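Local coordinates for CPXV018 protein (Cowpox virus, PDB 4FFE) that acts as a secreted viral decoy ligand that binds the immune receptor NKG2D, has an MHC class I-like fold and is linked to immune evasion, at residues N10-G15 with T74-L79; E103-K108 with N116-T121; A6-L11 with T21-L26. One frame throughout, in Å; residues are numbered along the deposited sequence.

Contact 1 of 3, residues N10-G15 with T74-L79; sequences NLEING and TPYEDL
Leu11, Ile13 and Leu79 form the tight apolar side of this antiparallel strand pair. CD1 of Leu79 touches two methyls of strand 10-14, 4.0 Å from CD1 of Ile13 and 4.1 Å from CD2 of Leu11. The carboxylate of Glu77 shares this buried face and is held by Asn114 ND2 at OE1, with a weak bond from Tyr100 OH at OE2. Underneath, the backbones are laced by four bonds, three of them nearly straight: Leu11 N to Leu79 O and Ile13 N to Glu77 O are both 2.8 Å, while the return bond from Glu77 N to Ile13 O lengthens to 3.1 Å and bends to 152° as the ladder nears its end.

The opposite face, with Glu12, Asn14, Tyr76 and Asp78, is polar and looser. The Tyr76 side chain, its CG trans to the backbone N (chi1 -179°), lies alongside that of Asn14, whose OD1 meets the ring edge 3.1 Å from CD1. The ring continues toward Glu12, whose CG is 3.4 Å from Tyr76 OH. Asn10 ND2 gives Asp78 OD1 only a weak bond of 3.3 Å.

Strand 17-26 flanks strand 3-14 on its other side, Asn101 bonds to the backbone of Asp78, and helix 114-127 lays Trp118 and Asn114 against the apolar face.

Contact 2 of 3, residues E103-K108 with N116-T121; sequences EEYTVK and NMWLTT
Leu119, Tyr105 and Lys108 bury most of the surface where the irregular chain after strand 103-104 passes over helix 114-127. The CB of Leu119 is directed toward that chain. Its CG is anti to the backbone N (chi1 172°), which carries CD2 out to the peptide between Val107 and Lys108, 3.5 Å from Val107 O and 3.6 Å from Lys108 N. The methyl thus packs on the peptide as well as on the tyrosine ring and the lysine chain.

Tyr105 covers the flank of the same leucine. The two side chains slide past each other in opposite directions, with CE2 of the tyrosine 3.6 Å from CB of Leu119. Its CG stands between the backbone N and carbonyl carbon (chi1 66°), turning the ring back from the strand end toward the helix. There the hydroxyl reaches the indole edge of Trp118, 3.4 Å from CD1, and the two side chains cross at about a right angle. Lys115 O takes the hydrogen bond of Tyr105 OH, and the lysine side chain makes a cation-pi contact with the ring.

Lys108 crosses Leu119 almost perpendicularly. The closest packing is at its CG, 3.7 Å from CD2 of the leucine; the residue is exposed and poorly ordered, so its position carries less weight. Asn116, beside it, uses its amide to hold Thr109 and Glu111 of the intervening loop.

With no hydrogen bond directly joining the two segments, this attachment depends on van der Waals packing around one leucine, while polar bonds to the start of the helix and to the connecting loop hold the tyrosine and the asparagine respectively.

Contact 3 of 3, residues A6-L11 with T21-L26; sequences AFNFNL and TVDVYL
Phe7 with Val24 and Phe9 with Val22 make the apolar centre, two non-hydrogen-bonded pairs whose side chains lie side by side on one face of the hairpin. CG1 of Val24 stands over the face of the Phe7 ring, 4.2 Å from its centroid in a CH-pi contact, while CG2 touches the ring at CD2, 3.6 Å away. Val22 packs on Phe9 similarly, its CG1 over the rim of one face and its CG2 3.7 Å from CD2. Both phenylalanines have CG beside the backbone N (chi1 -64°), so their rings lean in the same sense. Phe60 of helix 52-65 packs on Phe7, Val22 and Val24.

Alternating with these pairs, six backbone bonds join Ala6 with Tyr25, Asn8 with Asp23 and Asn10 with Thr21. The most bent, from Asp23 N to Asn8 O, is 3.1 Å long at 157°.

The reverse face is polar and watered. One water bridges Asn8 O, Thr21 OG1 and Asp23 OD2. A second accepts from Asn8 ND2 at 3.0 Å, donates to Asp23 OD2 at 2.8 Å and lies at the edge of the Tyr25 ring, in its plane. Asp23 OD1 is bonded to Thr33 OG1 of strand 29-34.

Antiparallel strands with an apolar face under helices are consistent with the sheet floor of an MHC class I-like platform.

Overall arrangement
From the N terminus, strand 3-14 enters contact 3 first and contact 1 further along, sharing Asn10 and Leu11. Contact 3 closes the short hairpin to strand 17-26. Contact 1 closes a much longer excursion, which contains that hairpin's return strand, strands 29-34 and 39-41 and helix 52-65, and brings strand 76-88 to the other edge of strand 3-14, so the two loops cross rather than nest. Contact 2 follows in series, closing the small loop between strand 103-104 and helix 114-127. Trp118 joins the set: it packs on Leu79 of contact 1 and on Leu11, common to contacts 1 and 3, thereby tying the helix to the sheet.

Contact 1 of 3, residues N10-G15 with T74-L79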
loop_
_atom_site.group_PDB
_atom_site.type_symbol
_atom_site.label_atom_id
_atom_site.label_comp_id
_atom_site.label_asym_id
_atom_site.label_seq_id
_atom_site.Cartn_x
_atom_site.Cartn_y
_atom_site.Cartn_z
ATOM N N ASN A 10 2.718 5.605 0.581
ATOM C CA ASN A 10 3.460 6.794 0.985
ATOM C C ASN A 10 2.553 7.964 1.336
ATOM O O ASN A 10 1.714 8.375 0.532
ATOM C CB ASN A 10 4.452 7.218 -0.100
ATOM C CG ASN A 10 5.778 6.500 0.012
ATOM O OD1 ASN A 10 6.062 5.573 -0.746
ATOM N ND2 ASN A 10 6.601 6.927 0.964
ATOM N N LEU A 11 2.726 8.493 2.542
ATOM C CA LEU A 11 2.027 9.701 2.958
ATOM C C LEU A 11 3.020 10.843 3.131
ATOM O O LEU A 11 3.946 10.759 3.940
ATOM C CB LEU A 11 1.268 9.472 4.266
ATOM C CG LEU A 11 0.594 10.709 4.868
ATOM C CD1 LEU A 11 -0.444 11.287 3.912
ATOM C CD2 LEU A 11 -0.038 10.381 6.211
ATOM N N GLU A 12 2.828 11.903 2.355
ATOM C CA GLU A 12 3.666 13.090 2.467
ATOM C C GLU A 12 2.888 14.193 3.168
ATOM O O GLU A 12 1.806 14.580 2.727
ATOM C CB GLU A 12 4.119 13.562 1.084
ATOM C CG GLU A 12 4.899 12.524 0.294
ATOM C CD GLU A 12 5.322 13.026 -1.074
ATOM O OE1 GLU A 12 5.051 14.205 -1.387
ATOM O OE2 GLU A 12 5.926 12.242 -1.836
ATOM N N ILE A 13 3.436 14.695 4.268
ATOM C CA ILE A 13 2.775 15.751 5.020
ATOM C C ILE A 13 3.509 17.079 4.866
ATOM O O ILE A 13 4.586 17.275 5.428
ATOM C CB ILE A 13 2.649 15.391 6.512
ATOM C CG1 ILE A 13 1.992 14.017 6.672
ATOM C CG2 ILE A 13 1.851 16.454 7.253
ATOM C CD1 ILE A 13 1.843 13.570 8.108
ATOM N N ASN A 14 2.920 17.981 4.086
ATOM C CA ASN A 14 3.465 19.321 3.904
ATOM C C ASN A 14 2.630 20.346 4.663
ATOM O O ASN A 14 1.640 20.861 4.142
ATOM C CB ASN A 14 3.514 19.684 2.418
ATOM C CG ASN A 14 4.371 18.727 1.610
ATOM O OD1 ASN A 14 5.571 18.942 1.439
ATOM N ND2 ASN A 14 3.754 17.663 1.105
ATOM N N GLY A 15 3.030 20.630 5.897
ATOM C CA GLY A 15 2.274 21.522 6.756
ATOM C C GLY A 15 0.989 20.869 7.222
ATOM O O GLY A 15 0.996 20.034 8.126
ATOM N N THR A 74 8.158 19.597 11.722
ATOM C CA THR A 74 9.020 19.838 10.572
ATOM C C THR A 74 8.155 20.190 9.364
ATOM O O THR A 74 6.997 19.781 9.293
ATOM C CB THR A 74 9.879 18.596 10.253
ATOM O OG1 THR A 74 9.025 17.478 9.984
ATOM C CG2 THR A 74 10.787 18.263 11.427
ATOM N N PRO A 75 8.708 20.958 8.410
ATOM C CA PRO A 75 7.921 21.365 7.239
ATOM C C PRO A 75 7.531 20.193 6.340
ATOM O O PRO A 75 6.561 20.299 5.587
ATOM C CB PRO A 75 8.870 22.309 6.492
ATOM C CG PRO A 75 10.234 21.908 6.939
ATOM C CD PRO A 75 10.071 21.516 8.376
ATOM N N TYR A 76 8.274 19.093 6.419
ATOM C CA TYR A 76 8.002 17.936 5.573
ATOM C C TYR A 76 8.198 16.620 6.321
ATOM O O TYR A 76 9.210 16.417 6.995
ATOM C CB TYR A 76 8.883 17.975 4.320
ATOM C CG TYR A 76 8.667 16.821 3.365
ATOM C CD1 TYR A 76 7.581 16.803 2.500
ATOM C CD2 TYR A 76 9.559 15.755 3.319
ATOM C CE1 TYR A 76 7.381 15.752 1.620
ATOM C CE2 TYR A 76 9.368 14.700 2.443
ATOM C CZ TYR A 76 8.279 14.705 1.597
ATOM O OH TYR A 76 8.087 13.657 0.725
ATOM N N GLU A 77 7.213 15.735 6.202
ATOM C CA GLU A 77 7.298 14.393 6.768
ATOM C C GLU A 77 6.834 13.364 5.745
ATOM O O GLU A 77 5.726 13.462 5.218
ATOM C CB GLU A 77 6.450 14.283 8.039
ATOM C CG GLU A 77 6.984 15.082 9.217
ATOM C CD GLU A 77 6.185 14.862 10.489
ATOM O OE1 GLU A 77 5.128 14.199 10.428
ATOM O OE2 GLU A 77 6.618 15.351 11.554
ATOM N N ASP A 78 7.684 12.384 5.463
ATOM C CA ASP A 78 7.337 11.324 4.525
ATOM C C ASP A 78 7.204 9.991 5.254
ATOM O O ASP A 78 8.179 9.463 5.786
ATOM C CB ASP A 78 8.380 11.224 3.410
ATOM C CG ASP A 78 7.978 10.246 2.320
ATOM O OD1 ASP A 78 6.764 10.008 2.151
ATOM O OD2 ASP A 78 8.877 9.719 1.630
ATOM N N LEU A 79 5.990 9.456 5.276
ATOM C CA LEU A 79 5.714 8.207 5.972
ATOM C C LEU A 79 5.474 7.088 4.966
ATOM O O LEU A 79 4.643 7.217 4.064
ATOM C CB LEU A 79 4.498 8.367 6.887
ATOM C CG LEU A 79 4.624 9.433 7.981
ATOM C CD1 LEU A 79 3.262 9.839 8.508
ATOM C CD2 LEU A 79 5.481 8.916 9.115
#

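Contact 2 of 3, residues E103-K108 with N116-T121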
loop_
_atom_site.group_PDB
_atom_site.type_symbol
_atom_site.label_atom_id
_atom_site.label_comp_id
_atom_site.label_asym_id
_atom_site.label_seq_id
_atom_site.Cartn_x
_atom_site.Cartn_y
_atom_site.Cartn_z
ATOM N N GLU A 103 13.852 6.172 6.355
ATOM C CA GLU A 103 14.571 5.343 7.320
ATOM C C GLU A 103 13.653 4.357 8.030
ATOM O O GLU A 103 12.638 4.746 8.605
ATOM C CB GLU A 103 15.291 6.224 8.345
ATOM C CG GLU A 103 16.292 7.188 7.725
ATOM C CD GLU A 103 16.949 8.095 8.749
ATOM O OE1 GLU A 103 16.437 8.188 9.885
ATOM O OE2 GLU A 103 17.981 8.717 8.414
ATOM N N GLU A 104 14.021 3.081 7.997
ATOM C CA GLU A 104 13.221 2.054 8.647
ATOM C C GLU A 104 13.269 2.173 10.163
ATOM O O GLU A 104 14.317 2.458 10.741
ATOM C CB GLU A 104 13.657 0.650 8.218
ATOM C CG GLU A 104 12.780 -0.448 8.803
ATOM C CD GLU A 104 13.099 -1.822 8.256
ATOM O OE1 GLU A 104 12.506 -2.803 8.753
ATOM O OE2 GLU A 104 13.934 -1.922 7.332
ATOM N N TYR A 105 12.121 1.959 10.798
ATOM C CA TYR A 105 12.028 1.965 12.251
ATOM C C TYR A 105 10.997 0.938 12.704
ATOM O O TYR A 105 10.088 0.589 11.950
ATOM C CB TYR A 105 11.692 3.369 12.772
ATOM C CG TYR A 105 10.319 3.884 12.391
ATOM C CD1 TYR A 105 10.021 4.229 11.077
ATOM C CD2 TYR A 105 9.330 4.052 13.351
ATOM C CE1 TYR A 105 8.770 4.706 10.729
ATOM C CE2 TYR A 105 8.080 4.535 13.014
ATOM C CZ TYR A 105 7.805 4.859 11.701
ATOM O OH TYR A 105 6.562 5.337 11.360
ATOM N N THR A 106 11.152 0.440 13.928
ATOM C CA THR A 106 10.299 -0.633 14.433
ATOM C C THR A 106 9.787 -0.366 15.845
ATOM O O THR A 106 8.831 -0.996 16.295
ATOM C CB THR A 106 11.049 -1.981 14.455
ATOM O OG1 THR A 106 12.246 -1.850 15.231
ATOM C CG2 THR A 106 11.410 -2.425 13.045
ATOM N N VAL A 107 10.428 0.566 16.543
ATOM C CA VAL A 107 10.136 0.794 17.955
ATOM C C VAL A 107 9.149 1.935 18.190
ATOM O O VAL A 107 9.356 3.056 17.726
ATOM C CB VAL A 107 11.426 1.070 18.754
ATOM C CG1 VAL A 107 11.102 1.332 20.219
ATOM C CG2 VAL A 107 12.394 -0.096 18.614
ATOM N N LYS A 108 8.080 1.636 18.924
ATOM C CA LYS A 108 7.079 2.632 19.284
ATOM C C LYS A 108 7.519 3.394 20.529
ATOM O O LYS A 108 7.961 2.789 21.506
ATOM C CB LYS A 108 5.739 1.949 19.553
ATOM C CG LYS A 108 5.485 0.727 18.687
ATOM C CD LYS A 108 4.219 0.003 19.110
ATOM C CE LYS A 108 4.020 -1.274 18.310
ATOM N NZ LYS A 108 2.801 -2.010 18.743
ATOM N N ASN A 116 4.933 7.859 15.253
ATOM C CA ASN A 116 4.459 6.834 16.183
ATOM C C ASN A 116 3.070 6.301 15.852
ATOM O O ASN A 116 2.825 5.098 15.936
ATOM C CB ASN A 116 4.470 7.361 17.619
ATOM C CG ASN A 116 5.865 7.441 18.195
ATOM O OD1 ASN A 116 6.690 6.555 17.976
ATOM N ND2 ASN A 116 6.139 8.509 18.934
ATOM N N MET A 117 2.162 7.204 15.497
ATOM C CA MET A 117 0.807 6.822 15.116
ATOM C C MET A 117 0.837 5.961 13.859
ATOM O O MET A 117 0.099 4.980 13.747
ATOM C CB MET A 117 -0.047 8.072 14.878
ATOM C CG MET A 117 -1.486 7.788 14.473
ATOM S SD MET A 117 -2.526 7.239 15.842
ATOM C CE MET A 117 -2.451 8.671 16.919
ATOM N N TRP A 118 1.701 6.337 12.917
ATOM C CA TRP A 118 1.870 5.605 11.664
ATOM C C TRP A 118 2.273 4.164 11.938
ATOM O O TRP A 118 1.671 3.231 11.415
ATOM C CB TRP A 118 2.937 6.288 10.802
ATOM C CG TRP A 118 3.132 5.695 9.435
ATOM C CD1 TRP A 118 4.161 4.895 9.026
ATOM C CD2 TRP A 118 2.284 5.876 8.290
ATOM N NE1 TRP A 118 4.004 4.564 7.701
ATOM C CE2 TRP A 118 2.863 5.151 7.228
ATOM C CE3 TRP A 118 1.098 6.577 8.063
ATOM C CZ2 TRP A 118 2.289 5.109 5.955
ATOM C CZ3 TRP A 118 0.531 6.533 6.801
ATOM C CH2 TRP A 118 1.127 5.803 5.764
ATOM N N LEU A 119 3.292 3.997 12.774
ATOM C CA LEU A 119 3.805 2.680 13.130
ATOM C C LEU A 119 2.770 1.864 13.898
ATOM O O LEU A 119 2.666 0.651 13.728
ATOM C CB LEU A 119 5.072 2.835 13.972
ATOM C CG LEU A 119 5.675 1.578 14.602
ATOM C CD1 LEU A 119 6.125 0.606 13.530
ATOM C CD2 LEU A 119 6.837 1.948 15.509
ATOM N N THR A 120 1.999 2.545 14.736
ATOM C CA THR A 120 1.061 1.886 15.635
ATOM C C THR A 120 -0.216 1.415 14.932
ATOM O O THR A 120 -0.788 0.389 15.298
ATOM C CB THR A 120 0.692 2.817 16.819
ATOM O OG1 THR A 120 1.888 3.236 17.488
ATOM C CG2 THR A 120 -0.210 2.110 17.820
ATOM N N THR A 121 -0.646 2.149 13.910
ATOM C CA THR A 121 -1.982 1.939 13.348
ATOM C C THR A 121 -2.044 1.450 11.898
ATOM O O THR A 121 -3.084 0.960 11.464
ATOM C CB THR A 121 -2.826 3.225 13.443
ATOM O OG1 THR A 121 -2.230 4.247 12.635
ATOM C CG2 THR A 121 -2.913 3.706 14.887
#

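Contact 3 of 3, residues A6-L11 with T21-L26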
loop_
_atom_site.group_PDB
_atom_site.type_symbol
_atom_site.label_atom_id
_atom_site.label_comp_id
_atom_site.label_asym_id
_atom_site.label_seq_id
_atom_site.Cartn_x
_atom_site.Cartn_y
_atom_site.Cartn_z
ATOM N N ALA A 6 3.100 -6.605 -4.006
ATOM C CA ALA A 6 3.603 -5.639 -3.036
ATOM C C ALA A 6 2.899 -4.293 -3.153
ATOM O O ALA A 6 2.635 -3.810 -4.255
ATOM C CB ALA A 6 5.108 -5.466 -3.195
ATOM N N PHE A 7 2.601 -3.697 -2.003
ATOM C CA PHE A 7 1.962 -2.389 -1.944
ATOM C C PHE A 7 2.871 -1.397 -1.227
ATOM O O PHE A 7 3.265 -1.617 -0.080
ATOM C CB PHE A 7 0.624 -2.477 -1.210
ATOM C CG PHE A 7 -0.400 -3.330 -1.906
ATOM C CD1 PHE A 7 -0.364 -4.710 -1.796
ATOM C CD2 PHE A 7 -1.404 -2.747 -2.663
ATOM C CE1 PHE A 7 -1.307 -5.498 -2.438
ATOM C CE2 PHE A 7 -2.351 -3.527 -3.306
ATOM C CZ PHE A 7 -2.303 -4.904 -3.193
ATOM N N ASN A 8 3.208 -0.308 -1.907
ATOM C CA ASN A 8 4.021 0.736 -1.297
ATOM C C ASN A 8 3.191 1.976 -0.982
ATOM O O ASN A 8 2.885 2.766 -1.872
ATOM C CB ASN A 8 5.197 1.106 -2.204
ATOM C CG ASN A 8 6.251 1.926 -1.483
ATOM O OD1 ASN A 8 6.419 1.806 -0.273
ATOM N ND2 ASN A 8 6.962 2.766 -2.224
ATOM N N PHE A 9 2.820 2.133 0.286
ATOM C CA PHE A 9 2.034 3.281 0.726
ATOM C C PHE A 9 2.947 4.425 1.146
ATOM O O PHE A 9 3.835 4.244 1.975
ATOM C CB PHE A 9 1.144 2.910 1.916
ATOM C CG PHE A 9 0.097 1.876 1.607
ATOM C CD1 PHE A 9 0.411 0.526 1.616
ATOM C CD2 PHE A 9 -1.206 2.253 1.332
ATOM C CE1 PHE A 9 -0.558 -0.428 1.341
ATOM C CE2 PHE A 9 -2.176 1.306 1.057
ATOM C CZ PHE A 9 -1.851 -0.035 1.061
ATOM N N ASN A 10 2.718 5.605 0.581
ATOM C CA ASN A 10 3.460 6.794 0.985
ATOM C C ASN A 10 2.553 7.964 1.336
ATOM O O ASN A 10 1.714 8.375 0.532
ATOM C CB ASN A 10 4.452 7.218 -0.100
ATOM C CG ASN A 10 5.778 6.500 0.012
ATOM O OD1 ASN A 10 6.062 5.573 -0.746
ATOM N ND2 ASN A 10 6.601 6.927 0.964
ATOM N N LEU A 11 2.726 8.493 2.542
ATOM C CA LEU A 11 2.027 9.701 2.958
ATOM C C LEU A 11 3.020 10.843 3.131
ATOM O O LEU A 11 3.946 10.759 3.940
ATOM C CB LEU A 11 1.268 9.472 4.266
ATOM C CG LEU A 11 0.594 10.709 4.868
ATOM C CD1 LEU A 11 -0.444 11.287 3.912
ATOM C CD2 LEU A 11 -0.038 10.381 6.211
ATOM N N THR A 21 0.440 8.473 -1.973
ATOM C CA THR A 21 0.654 7.639 -3.148
ATOM C C THR A 21 0.684 6.160 -2.780
ATOM O O THR A 21 1.123 5.783 -1.693
ATOM C CB THR A 21 1.974 7.985 -3.873
ATOM O OG1 THR A 21 3.080 7.768 -2.989
ATOM C CG2 THR A 21 1.979 9.433 -4.340
ATOM N N VAL A 22 0.200 5.325 -3.692
ATOM C CA VAL A 22 0.353 3.883 -3.565
ATOM C C VAL A 22 0.831 3.310 -4.891
ATOM O O VAL A 22 0.278 3.613 -5.947
ATOM C CB VAL A 22 -0.963 3.176 -3.172
ATOM C CG1 VAL A 22 -0.697 1.705 -2.896
ATOM C CG2 VAL A 22 -1.592 3.831 -1.954
ATOM N N ASP A 23 1.872 2.490 -4.829
ATOM C CA ASP A 23 2.337 1.773 -6.004
ATOM C C ASP A 23 2.169 0.283 -5.763
ATOM O O ASP A 23 2.562 -0.230 -4.716
ATOM C CB ASP A 23 3.801 2.103 -6.296
ATOM C CG ASP A 23 4.026 3.585 -6.533
ATOM O OD1 ASP A 23 3.606 4.087 -7.597
ATOM O OD2 ASP A 23 4.627 4.246 -5.660
ATOM N N VAL A 24 1.562 -0.402 -6.726
ATOM C CA VAL A 24 1.358 -1.838 -6.622
ATOM C C VAL A 24 2.268 -2.568 -7.600
ATOM O O VAL A 24 2.299 -2.250 -8.790
ATOM C CB VAL A 24 -0.101 -2.229 -6.894
ATOM C CG1 VAL A 24 -0.298 -3.714 -6.644
ATOM C CG2 VAL A 24 -1.042 -1.410 -6.017
ATOM N N TYR A 25 3.013 -3.538 -7.085
ATOM C CA TYR A 25 3.965 -4.286 -7.894
ATOM C C TYR A 25 3.595 -5.759 -7.940
ATOM O O TYR A 25 3.383 -6.386 -6.903
ATOM C CB TYR A 25 5.384 -4.130 -7.335
ATOM C CG TYR A 25 5.891 -2.705 -7.307
ATOM C CD1 TYR A 25 6.572 -2.168 -8.390
ATOM C CD2 TYR A 25 5.692 -1.898 -6.192
ATOM C CE1 TYR A 25 7.038 -0.865 -8.369
ATOM C CE2 TYR A 25 6.155 -0.596 -6.161
ATOM C CZ TYR A 25 6.827 -0.084 -7.252
ATOM O OH TYR A 25 7.289 1.214 -7.226
ATOM N N LEU A 26 3.505 -6.304 -9.148
ATOM C CA LEU A 26 3.317 -7.737 -9.327
ATOM C C LEU A 26 4.624 -8.304 -9.854
ATOM O O LEU A 26 5.053 -7.956 -10.952
ATOM C CB LEU A 26 2.180 -8.025 -10.312
ATOM C CG LEU A 26 1.882 -9.500 -10.617
ATOM C CD1 LEU A 26 1.480 -10.246 -9.354
ATOM C CD2 LEU A 26 0.801 -9.634 -11.682
HETATM O O HOH W 1 3.852 5.111 -3.051
HETATM O O HOH W 2 6.911 2.734 -5.230
#